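Local coordinates for putative ABC transporter amino acid-binding protein (Sinorhizobium meliloti, PDB 2Q88) that binds the compatible solute ectoine and probably hands it to an ABC transporter for uptake as an osmoprotectant, at residues I76-M82 with Y201-A206; Y92-C98 with A244-R250; F103-N109 with P187-L192. One frame throughout, in Å; residues are numbered along the deposited sequence.

Contact 1. Residues I76-M82 with Y201-A206. With 4CS ((4S)-2-methyl-1,4,5,6-tetrahydropyrimidine-4-carboxylic acid), chain F.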
loop_
_atom_site.group_PDB
_atom_site.type_symbol
_atom_site.label_atom_id
_atom_site.label_comp_id
_atom_site.label_asym_id
_atom_site.label_seq_id
_atom_site.Cartn_x
_atom_site.Cartn_y
_atom_site.Cartn_z
ATOM N N ILE A 76 -2.230 8.248 -6.729
ATOM C CA ILE A 76 -2.132 7.559 -5.435
ATOM C C ILE A 76 -0.803 6.828 -5.441
ATOM O O ILE A 76 -0.582 5.986 -6.292
ATOM C CB ILE A 76 -3.302 6.550 -5.253
ATOM C CG1 ILE A 76 -4.648 7.273 -5.223
ATOM C CG2 ILE A 76 -3.125 5.750 -3.979
ATOM C CD1 ILE A 76 -5.843 6.325 -5.477
ATOM N N THR A 77 0.094 7.153 -4.517
ATOM C CA THR A 77 1.398 6.499 -4.490
ATOM C C THR A 77 1.629 6.023 -3.068
ATOM O O THR A 77 2.364 6.641 -2.301
ATOM C CB THR A 77 2.504 7.476 -4.921
ATOM O OG1 THR A 77 2.474 8.607 -4.057
ATOM C CG2 THR A 77 2.208 8.075 -6.297
ATOM N N ALA A 78 0.997 4.906 -2.724
ATOM C CA ALA A 78 0.800 4.556 -1.326
ATOM C C ALA A 78 0.918 3.066 -1.030
ATOM O O ALA A 78 0.677 2.644 0.098
ATOM C CB ALA A 78 -0.562 5.081 -0.856
ATOM N N GLY A 79 1.292 2.273 -2.030
ATOM C CA GLY A 79 1.231 0.825 -1.892
ATOM C C GLY A 79 -0.213 0.359 -1.995
ATOM O O GLY A 79 -0.610 -0.606 -1.332
ATOM N N LEU A 80 -1.000 1.052 -2.814
ATOM C CA LEU A 80 -2.404 0.676 -3.049
ATOM C C LEU A 80 -2.460 -0.490 -4.033
ATOM O O LEU A 80 -2.421 -0.304 -5.260
ATOM C CB LEU A 80 -3.236 1.876 -3.531
ATOM C CG LEU A 80 -4.758 1.667 -3.567
ATOM C CD1 LEU A 80 -5.384 1.720 -2.173
ATOM C CD2 LEU A 80 -5.409 2.679 -4.487
ATOM N N PHE A 81 -2.525 -1.698 -3.483
ATOM C CA PHE A 81 -2.352 -2.920 -4.249
ATOM C C PHE A 81 -3.394 -3.069 -5.357
ATOM O O PHE A 81 -4.566 -2.724 -5.163
ATOM C CB PHE A 81 -2.424 -4.147 -3.333
ATOM C CG PHE A 81 -1.338 -4.214 -2.284
ATOM C CD1 PHE A 81 0.006 -4.024 -2.619
ATOM C CD2 PHE A 81 -1.657 -4.571 -0.965
ATOM C CE1 PHE A 81 1.010 -4.128 -1.638
ATOM C CE2 PHE A 81 -0.652 -4.670 0.019
ATOM C CZ PHE A 81 0.671 -4.449 -0.329
ATOM N N MET A 82 -2.959 -3.589 -6.505
ATOM C CA MET A 82 -3.841 -3.793 -7.652
ATOM C C MET A 82 -4.788 -4.947 -7.424
ATOM O O MET A 82 -4.375 -6.015 -6.976
ATOM C CB MET A 82 -3.038 -4.077 -8.916
ATOM C CG MET A 82 -2.068 -2.976 -9.309
ATOM S SD MET A 82 -1.518 -3.227 -11.022
ATOM C CE MET A 82 0.002 -2.306 -10.979
ATOM N N TYR A 201 0.408 -9.461 -3.270
ATOM C CA TYR A 201 -0.091 -8.323 -4.018
ATOM C C TYR A 201 1.087 -7.503 -4.529
ATOM O O TYR A 201 2.179 -7.578 -3.967
ATOM C CB TYR A 201 -0.918 -7.416 -3.105
ATOM C CG TYR A 201 -2.271 -7.937 -2.693
ATOM C CD1 TYR A 201 -3.323 -8.005 -3.609
ATOM C CD2 TYR A 201 -2.511 -8.340 -1.383
ATOM C CE1 TYR A 201 -4.570 -8.479 -3.233
ATOM C CE2 TYR A 201 -3.764 -8.817 -0.993
ATOM C CZ TYR A 201 -4.785 -8.879 -1.928
ATOM O OH TYR A 201 -6.021 -9.356 -1.567
ATOM N N CYS A 202 0.846 -6.737 -5.593
ATOM C CA CYS A 202 1.738 -5.653 -6.012
ATOM C C CYS A 202 0.940 -4.383 -6.229
ATOM O O CYS A 202 -0.209 -4.426 -6.668
ATOM C CB CYS A 202 2.458 -5.977 -7.325
ATOM S SG CYS A 202 3.539 -7.415 -7.322
ATOM N N ASP A 203 1.556 -3.244 -5.945
ATOM C CA ASP A 203 0.929 -1.968 -6.226
ATOM C C ASP A 203 1.404 -1.358 -7.561
ATOM O O ASP A 203 2.173 -1.961 -8.306
ATOM C CB ASP A 203 1.158 -0.991 -5.059
ATOM C CG ASP A 203 2.425 -0.159 -5.208
ATOM O OD1 ASP A 203 3.375 -0.600 -5.892
ATOM O OD2 ASP A 203 2.551 0.973 -4.686
ATOM N N GLY A 204 0.893 -0.177 -7.861
ATOM C CA GLY A 204 1.468 0.698 -8.872
ATOM C C GLY A 204 0.953 2.065 -8.486
ATOM O O GLY A 204 0.112 2.169 -7.591
ATOM N N ALA A 205 1.432 3.113 -9.148
ATOM C CA ALA A 205 0.809 4.416 -8.985
ATOM C C ALA A 205 -0.564 4.388 -9.676
ATOM O O ALA A 205 -0.692 3.823 -10.755
ATOM C CB ALA A 205 1.692 5.508 -9.572
ATOM N N ALA A 206 -1.583 4.972 -9.048
ATOM C CA ALA A 206 -2.916 5.027 -9.659
ATOM C C ALA A 206 -3.255 6.447 -10.100
ATOM O O ALA A 206 -3.082 7.391 -9.330
ATOM C CB ALA A 206 -3.963 4.530 -8.700
HETATM O O 4CS F . -5.187 -1.989 0.628
HETATM C C 4CS F . -3.983 -1.892 0.390
HETATM O OXT 4CS F . -3.599 -1.605 -0.750
HETATM C CA 4CS F . -2.965 -2.155 1.493
HETATM C CB 4CS F . -3.387 -1.600 2.840
HETATM C CAD 4CS F . -2.332 -1.950 3.894
HETATM N NAG 4CS F . -1.005 -1.448 3.451
HETATM C CAI 4CS F . -0.696 -1.305 2.089
HETATM C CAA 4CS F . 0.678 -0.769 1.654
HETATM N N 4CS F . -1.647 -1.618 1.108
HETATM O O HOH W 1 -0.068 3.111 -4.746
HETATM O O HOH W 2 -1.870 -7.208 -6.818
#
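The pocket loop of this periplasmic-binding-protein fold, 76-82, carries A78 to F81 of the ectoine site, and 201-206 runs beside it. Y201 lays its CB over one face of the F81 ring, 3.6 Å from the centroid, a CH-pi contact; F81 N donates to 4CS OXT (2.9 Å). C202 O accepts a hydrogen bond from M82 N at 2.9 Å, while water 2 links C202 N to M82 O; C202 SG is disulfide-bonded to C98. D203 turns OD1 to L97 N, and D203 OD2 lies 3.1 Å from G79 CA. Glycine suits position 79, since phi is positive and a CB would strike the ligand's methyl. A side chain on G204 would run into M82 CE. Water 1 accepts A78 N and L80 N and lies 3.0 Å from G204 O, one of several competing acceptors. A206 closes a single antiparallel bridge to I76: A206 O accepts I76 N at 2.9 Å. In return, A206 N donates to I76 O at 3.1 Å.

Contact 2. Residues Y92-C98 with A244-R250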
loop_
_atom_site.group_PDB
_atom_site.type_symbol
_atom_site.label_atom_id
_atom_site.label_comp_id
_atom_site.label_asym_id
_atom_site.label_seq_id
_atom_site.Cartn_x
_atom_site.Cartn_y
_atom_site.Cartn_z
ATOM N N TYR A 92 -3.900 2.401 -13.493
ATOM C CA TYR A 92 -2.679 1.997 -12.808
ATOM C C TYR A 92 -1.478 2.012 -13.732
ATOM O O TYR A 92 -1.589 1.711 -14.924
ATOM C CB TYR A 92 -2.829 0.569 -12.279
ATOM C CG TYR A 92 -3.344 0.436 -10.859
ATOM C CD1 TYR A 92 -2.580 0.855 -9.773
ATOM C CD2 TYR A 92 -4.568 -0.176 -10.607
ATOM C CE1 TYR A 92 -3.045 0.705 -8.460
ATOM C CE2 TYR A 92 -5.049 -0.331 -9.305
ATOM C CZ TYR A 92 -4.290 0.118 -8.248
ATOM O OH TYR A 92 -4.762 -0.043 -6.969
ATOM N N SER A 93 -0.323 2.343 -13.167
ATOM C CA SER A 93 0.942 2.098 -13.822
ATOM C C SER A 93 1.232 0.604 -13.789
ATOM O O SER A 93 0.460 -0.170 -13.245
ATOM C CB SER A 93 2.063 2.807 -13.061
ATOM O OG SER A 93 2.309 2.133 -11.837
ATOM N N GLN A 94 2.365 0.211 -14.359
ATOM C CA GLN A 94 2.887 -1.150 -14.220
ATOM C C GLN A 94 3.328 -1.385 -12.758
ATOM O O GLN A 94 3.419 -0.420 -12.001
ATOM C CB GLN A 94 4.034 -1.349 -15.225
ATOM C CG GLN A 94 3.548 -1.440 -16.695
ATOM C CD GLN A 94 2.582 -2.597 -16.949
ATOM O OE1 GLN A 94 2.715 -3.678 -16.365
ATOM N NE2 GLN A 94 1.613 -2.371 -17.827
ATOM N N PRO A 95 3.550 -2.636 -12.346
ATOM C CA PRO A 95 3.812 -2.946 -10.940
ATOM C C PRO A 95 5.086 -2.326 -10.393
ATOM O O PRO A 95 6.068 -2.164 -11.116
ATOM C CB PRO A 95 3.922 -4.474 -10.910
ATOM C CG PRO A 95 3.377 -4.956 -12.199
ATOM C CD PRO A 95 3.565 -3.847 -13.185
ATOM N N ILE A 96 5.051 -1.979 -9.109
ATOM C CA ILE A 96 6.185 -1.342 -8.443
ATOM C C ILE A 96 6.561 -2.054 -7.150
ATOM O O ILE A 96 7.663 -2.610 -7.049
ATOM C CB ILE A 96 5.896 0.169 -8.172
ATOM C CG1 ILE A 96 5.662 0.913 -9.493
ATOM C CG2 ILE A 96 7.064 0.797 -7.397
ATOM C CD1 ILE A 96 5.183 2.360 -9.367
ATOM N N LEU A 97 5.661 -2.019 -6.163
ATOM C CA LEU A 97 5.923 -2.579 -4.824
ATOM C C LEU A 97 5.086 -3.820 -4.544
ATOM O O LEU A 97 3.856 -3.758 -4.490
ATOM C CB LEU A 97 5.660 -1.548 -3.731
ATOM C CG LEU A 97 6.356 -0.183 -3.834
ATOM C CD1 LEU A 97 6.080 0.602 -2.563
ATOM C CD2 LEU A 97 7.861 -0.356 -4.002
ATOM N N CYS A 98 5.771 -4.935 -4.353
ATOM C CA CYS A 98 5.136 -6.232 -4.131
ATOM C C CYS A 98 5.321 -6.674 -2.688
ATOM O O CYS A 98 6.381 -6.467 -2.115
ATOM C CB CYS A 98 5.748 -7.268 -5.076
ATOM S SG CYS A 98 5.457 -6.900 -6.816
ATOM N N ALA A 244 10.390 -9.403 -8.246
ATOM C CA ALA A 244 8.948 -9.653 -8.114
ATOM C C ALA A 244 8.085 -8.714 -8.961
ATOM O O ALA A 244 7.170 -9.168 -9.649
ATOM C CB ALA A 244 8.525 -9.608 -6.657
ATOM N N ALA A 245 8.363 -7.410 -8.908
ATOM C CA ALA A 245 7.615 -6.444 -9.702
ATOM C C ALA A 245 7.869 -6.657 -11.189
ATOM O O ALA A 245 6.938 -6.658 -11.998
ATOM C CB ALA A 245 7.963 -5.016 -9.298
ATOM N N MET A 246 9.134 -6.867 -11.535
ATOM C CA MET A 246 9.533 -7.107 -12.924
ATOM C C MET A 246 9.116 -8.485 -13.485
ATOM O O MET A 246 9.231 -8.727 -14.689
ATOM C CB MET A 246 11.041 -6.871 -13.070
ATOM C CG MET A 246 11.423 -5.396 -12.869
ATOM S SD MET A 246 13.180 -5.087 -12.641
ATOM C CE MET A 246 13.793 -5.517 -14.275
ATOM N N SER A 247 8.623 -9.375 -12.622
ATOM C CA SER A 247 8.123 -10.693 -13.057
ATOM C C SER A 247 6.645 -10.672 -13.458
ATOM O O SER A 247 6.100 -11.689 -13.903
ATOM C CB SER A 247 8.329 -11.742 -11.959
ATOM O OG SER A 247 9.707 -12.008 -11.757
ATOM N N THR A 248 5.986 -9.526 -13.296
ATOM C CA THR A 248 4.539 -9.467 -13.541
ATOM C C THR A 248 4.104 -8.195 -14.286
ATOM O O THR A 248 4.942 -7.369 -14.653
ATOM C CB THR A 248 3.745 -9.724 -12.207
ATOM O OG1 THR A 248 2.342 -9.836 -12.483
ATOM C CG2 THR A 248 3.858 -8.537 -11.221
ATOM N N THR A 249 2.806 -8.056 -14.555
ATOM C CA THR A 249 2.303 -6.902 -15.301
ATOM C C THR A 249 0.988 -6.425 -14.725
ATOM O O THR A 249 0.328 -7.160 -13.989
ATOM C CB THR A 249 2.082 -7.223 -16.800
ATOM O OG1 THR A 249 1.085 -8.245 -16.925
ATOM C CG2 THR A 249 3.325 -7.814 -17.453
ATOM N N ARG A 250 0.596 -5.208 -15.092
ATOM C CA ARG A 250 -0.681 -4.655 -14.667
ATOM C C ARG A 250 -1.841 -5.552 -15.100
ATOM O O ARG A 250 -2.725 -5.832 -14.305
ATOM C CB ARG A 250 -0.862 -3.230 -15.196
ATOM C CG ARG A 250 -2.142 -2.532 -14.733
ATOM C CD ARG A 250 -2.510 -1.276 -15.523
ATOM N NE ARG A 250 -2.410 -1.460 -16.983
ATOM C CZ ARG A 250 -1.525 -0.828 -17.759
ATOM N NH1 ARG A 250 -0.657 0.034 -17.231
ATOM N NH2 ARG A 250 -1.505 -1.065 -19.065
#
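R250 does most of the polar work where the 92-98 loop meets the turn between helices 242-246 and 250-254. Its backbone N, in the first turn of the second helix, donates to Q94 OE1 at 2.9 Å, so a glutamine side chain serves an amide that no preceding helical turn can satisfy. T249, at the N-cap, reaches K252 N weakly with OG1. The R250 guanidinium turns back to the loop, NH1 giving a hydrogen bond to Y92 O (3.0 Å), an acceptor shared with R215; D219 adds only a long, weak ion pair. Q94 NE2 lies over one face of the guanidinium, 3.4 Å from R250 NH1, but both are donors and do not bond. The loop's other groups look elsewhere: Q94 N to D219, P95 O to K226, and Y92 OH to L80 O, while within the loop S93 OG donates to Q94 O at 2.8 Å. S93 O is buried without a partner. P95, which has no NH to satisfy, packs its CG 3.7 Å from T248 CG2, and small A245 lets its CB approach I96 O to 3.3 Å. C98, disulfide-bonded to C202, rests SG 3.6 Å from A245 N. Two hydrogen bonds at the R250 end and apolar contact at the A245 end join the C-terminal helices to the loop of this binding-protein lobe, with a side-chain amide and a guanidinium pairing to backbone groups.

Contact 3. Residues F103-N109 with P187-L192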
loop_
_atom_site.group_PDB
_atom_site.type_symbol
_atom_site.label_atom_id
_atom_site.label_comp_id
_atom_site.label_asym_id
_atom_site.label_seq_id
_atom_site.Cartn_x
_atom_site.Cartn_y
_atom_site.Cartn_z
ATOM N N PHE A 103 0.477 -11.018 10.002
ATOM C CA PHE A 103 -0.250 -10.775 11.249
ATOM C C PHE A 103 0.727 -10.385 12.344
ATOM O O PHE A 103 1.804 -10.988 12.457
ATOM C CB PHE A 103 -0.905 -12.056 11.763
ATOM C CG PHE A 103 -2.105 -12.515 10.989
ATOM C CD1 PHE A 103 -2.802 -11.674 10.142
ATOM C CD2 PHE A 103 -2.581 -13.812 11.188
ATOM C CE1 PHE A 103 -3.953 -12.142 9.451
ATOM C CE2 PHE A 103 -3.705 -14.271 10.522
ATOM C CZ PHE A 103 -4.385 -13.436 9.647
ATOM N N ALA A 104 0.325 -9.413 13.159
ATOM C CA ALA A 104 0.939 -9.151 14.454
ATOM C C ALA A 104 -0.008 -9.757 15.490
ATOM O O ALA A 104 -1.206 -9.476 15.483
ATOM C CB ALA A 104 1.095 -7.656 14.674
ATOM N N LEU A 105 0.556 -10.576 16.370
ATOM C CA LEU A 105 -0.188 -11.478 17.246
ATOM C C LEU A 105 0.384 -11.411 18.662
ATOM O O LEU A 105 1.505 -10.941 18.865
ATOM C CB LEU A 105 -0.008 -12.911 16.707
ATOM C CG LEU A 105 -1.068 -13.775 16.001
ATOM C CD1 LEU A 105 -2.364 -13.077 15.675
ATOM C CD2 LEU A 105 -0.494 -14.440 14.768
ATOM N N LYS A 106 -0.378 -11.900 19.638
ATOM C CA LYS A 106 0.152 -12.080 20.983
ATOM C C LYS A 106 1.195 -13.197 21.002
ATOM O O LYS A 106 1.048 -14.199 20.298
ATOM C CB LYS A 106 -0.982 -12.362 21.972
ATOM C CG LYS A 106 -1.761 -11.114 22.368
ATOM C CD LYS A 106 -0.898 -10.187 23.207
ATOM C CE LYS A 106 -1.708 -9.067 23.828
ATOM N NZ LYS A 106 -0.942 -8.421 24.921
ATOM N N LYS A 107 2.253 -13.011 21.793
ATOM C CA LYS A 107 3.360 -13.970 21.859
ATOM C C LYS A 107 2.813 -15.360 22.161
ATOM O O LYS A 107 1.988 -15.516 23.054
ATOM C CB LYS A 107 4.370 -13.559 22.936
ATOM C CG LYS A 107 5.660 -14.377 22.937
ATOM C CD LYS A 107 6.315 -14.372 24.317
ATOM C CE LYS A 107 7.461 -15.367 24.387
ATOM N NZ LYS A 107 7.501 -16.076 25.705
ATOM N N GLY A 108 3.266 -16.353 21.400
ATOM C CA GLY A 108 2.774 -17.722 21.525
ATOM C C GLY A 108 1.574 -18.020 20.639
ATOM O O GLY A 108 1.204 -19.186 20.478
ATOM N N ASN A 109 0.970 -16.974 20.066
ATOM C CA ASN A 109 -0.226 -17.113 19.222
ATOM C C ASN A 109 -1.274 -18.020 19.899
ATOM O O ASN A 109 -1.565 -19.124 19.418
ATOM C CB ASN A 109 0.172 -17.612 17.825
ATOM C CG ASN A 109 -0.959 -17.520 16.811
ATOM O OD1 ASN A 109 -2.074 -17.122 17.134
ATOM N ND2 ASN A 109 -0.665 -17.891 15.567
ATOM N N PRO A 187 8.217 -7.469 23.641
ATOM C CA PRO A 187 8.463 -8.912 23.643
ATOM C C PRO A 187 7.172 -9.745 23.645
ATOM O O PRO A 187 7.203 -10.933 23.329
ATOM C CB PRO A 187 9.235 -9.125 24.949
ATOM C CG PRO A 187 8.773 -8.015 25.835
ATOM C CD PRO A 187 8.606 -6.841 24.918
ATOM N N ASN A 188 6.051 -9.116 23.986
ATOM C CA ASN A 188 4.774 -9.809 24.065
ATOM C C ASN A 188 3.983 -9.809 22.754
ATOM O O ASN A 188 2.850 -10.297 22.707
ATOM C CB ASN A 188 3.947 -9.242 25.219
ATOM C CG ASN A 188 4.616 -9.457 26.562
ATOM O OD1 ASN A 188 5.077 -8.509 27.200
ATOM N ND2 ASN A 188 4.701 -10.716 26.983
ATOM N N VAL A 189 4.601 -9.270 21.704
ATOM C CA VAL A 189 4.038 -9.265 20.353
ATOM C C VAL A 189 4.895 -10.147 19.440
ATOM O O VAL A 189 6.124 -10.193 19.570
ATOM C CB VAL A 189 3.936 -7.825 19.779
ATOM C CG1 VAL A 189 3.559 -7.844 18.309
ATOM C CG2 VAL A 189 2.927 -7.000 20.570
ATOM N N GLU A 190 4.230 -10.810 18.499
ATOM C CA GLU A 190 4.818 -11.835 17.662
ATOM C C GLU A 190 4.314 -11.679 16.230
ATOM O O GLU A 190 3.158 -11.335 16.022
ATOM C CB GLU A 190 4.366 -13.170 18.228
ATOM C CG GLU A 190 4.700 -14.404 17.433
ATOM C CD GLU A 190 4.447 -15.631 18.265
ATOM O OE1 GLU A 190 5.209 -15.842 19.234
ATOM O OE2 GLU A 190 3.478 -16.358 17.967
ATOM N N VAL A 191 5.183 -11.930 15.248
ATOM C CA VAL A 191 4.810 -11.783 13.837
ATOM C C VAL A 191 4.599 -13.141 13.183
ATOM O O VAL A 191 5.422 -14.048 13.331
ATOM C CB VAL A 191 5.876 -10.989 13.033
ATOM C CG1 VAL A 191 5.482 -10.860 11.562
ATOM C CG2 VAL A 191 6.108 -9.613 13.644
ATOM N N LEU A 192 3.495 -13.272 12.455
ATOM C CA LEU A 192 3.295 -14.419 11.579
ATOM C C LEU A 192 3.249 -13.910 10.140
ATOM O O LEU A 192 2.397 -13.093 9.794
ATOM C CB LEU A 192 2.015 -15.176 11.947
ATOM C CG LEU A 192 1.703 -16.458 11.162
ATOM C CD1 LEU A 192 1.245 -17.568 12.089
ATOM C CD2 LEU A 192 0.675 -16.203 10.063
#
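F103, L105 and L192 share one face of a strand pair, and their side chains form its apolar centre: F103 CD2 meets L192 CD2 at 4.2 Å, and L105 CD2 lies 3.8 Å from L192 CB. V169 on strand 169-173 touches both F103 and L105, and Y116 sets its ring edge-to-face with that of F103. On the other face, A104 and V191 lie against I177 of helix 174-184; the small A104 side chain is buried there, A104 CB 4.4 Å from V189 CG1, with L162 touching both residues. In the type II periplasmic binding protein fold, this is part of the sheet of the lobe away from the chain's C-terminal helices, where strand 98-106 runs antiparallel to both 169-173 and 189-192. The ladder is twisted. F103 and L192 exchange two bonds of 2.8 Å, F103 N to L192 O and L192 N to F103 O; L105 and E190 do the same, L105 N to E190 O at 2.7 Å and E190 N to L105 O at 2.8 Å. A104-V191 and K106-V189 are the non-hydrogen-bonded pairs. Farther out, K107 N donates to N188 O (2.9 Å), and the chain bends in a type II turn closed by N109 N to K106 O at 2.8 Å. G108 suits that turn because its positive phi would jam a CB against the preceding carbonyl. E190 extends toward the turn and accepts G108 N with OE1 at 3.0 Å, while N109 ND2 goes to L113 O and the K107 side chain leads away into solvent.

In the fold
Contact 1 is the most buried, its centre about 6 Å from that of the chain, and alone touches ectoine; contact 2 is partly buried, and contact 3 lies about 22 Å out and ends at the surface. Contacts 1 and 2 adjoin, sharing the C98-C202 disulfide and the L97 N to D203 OD1 hydrogen bond. Contact 3 stands apart, about 27 Å from contact 1 between centres, yet strand 98-106 pairs with both 201-202 and 189-192, so one sheet reaches from the ligand region to the far lobe. Chemistry follows place: glycines and bound waters at the pocket loop, side-chain-to-backbone bonds around the helix start, and a twisted backbone ladder with K107 and E190 at its turn end.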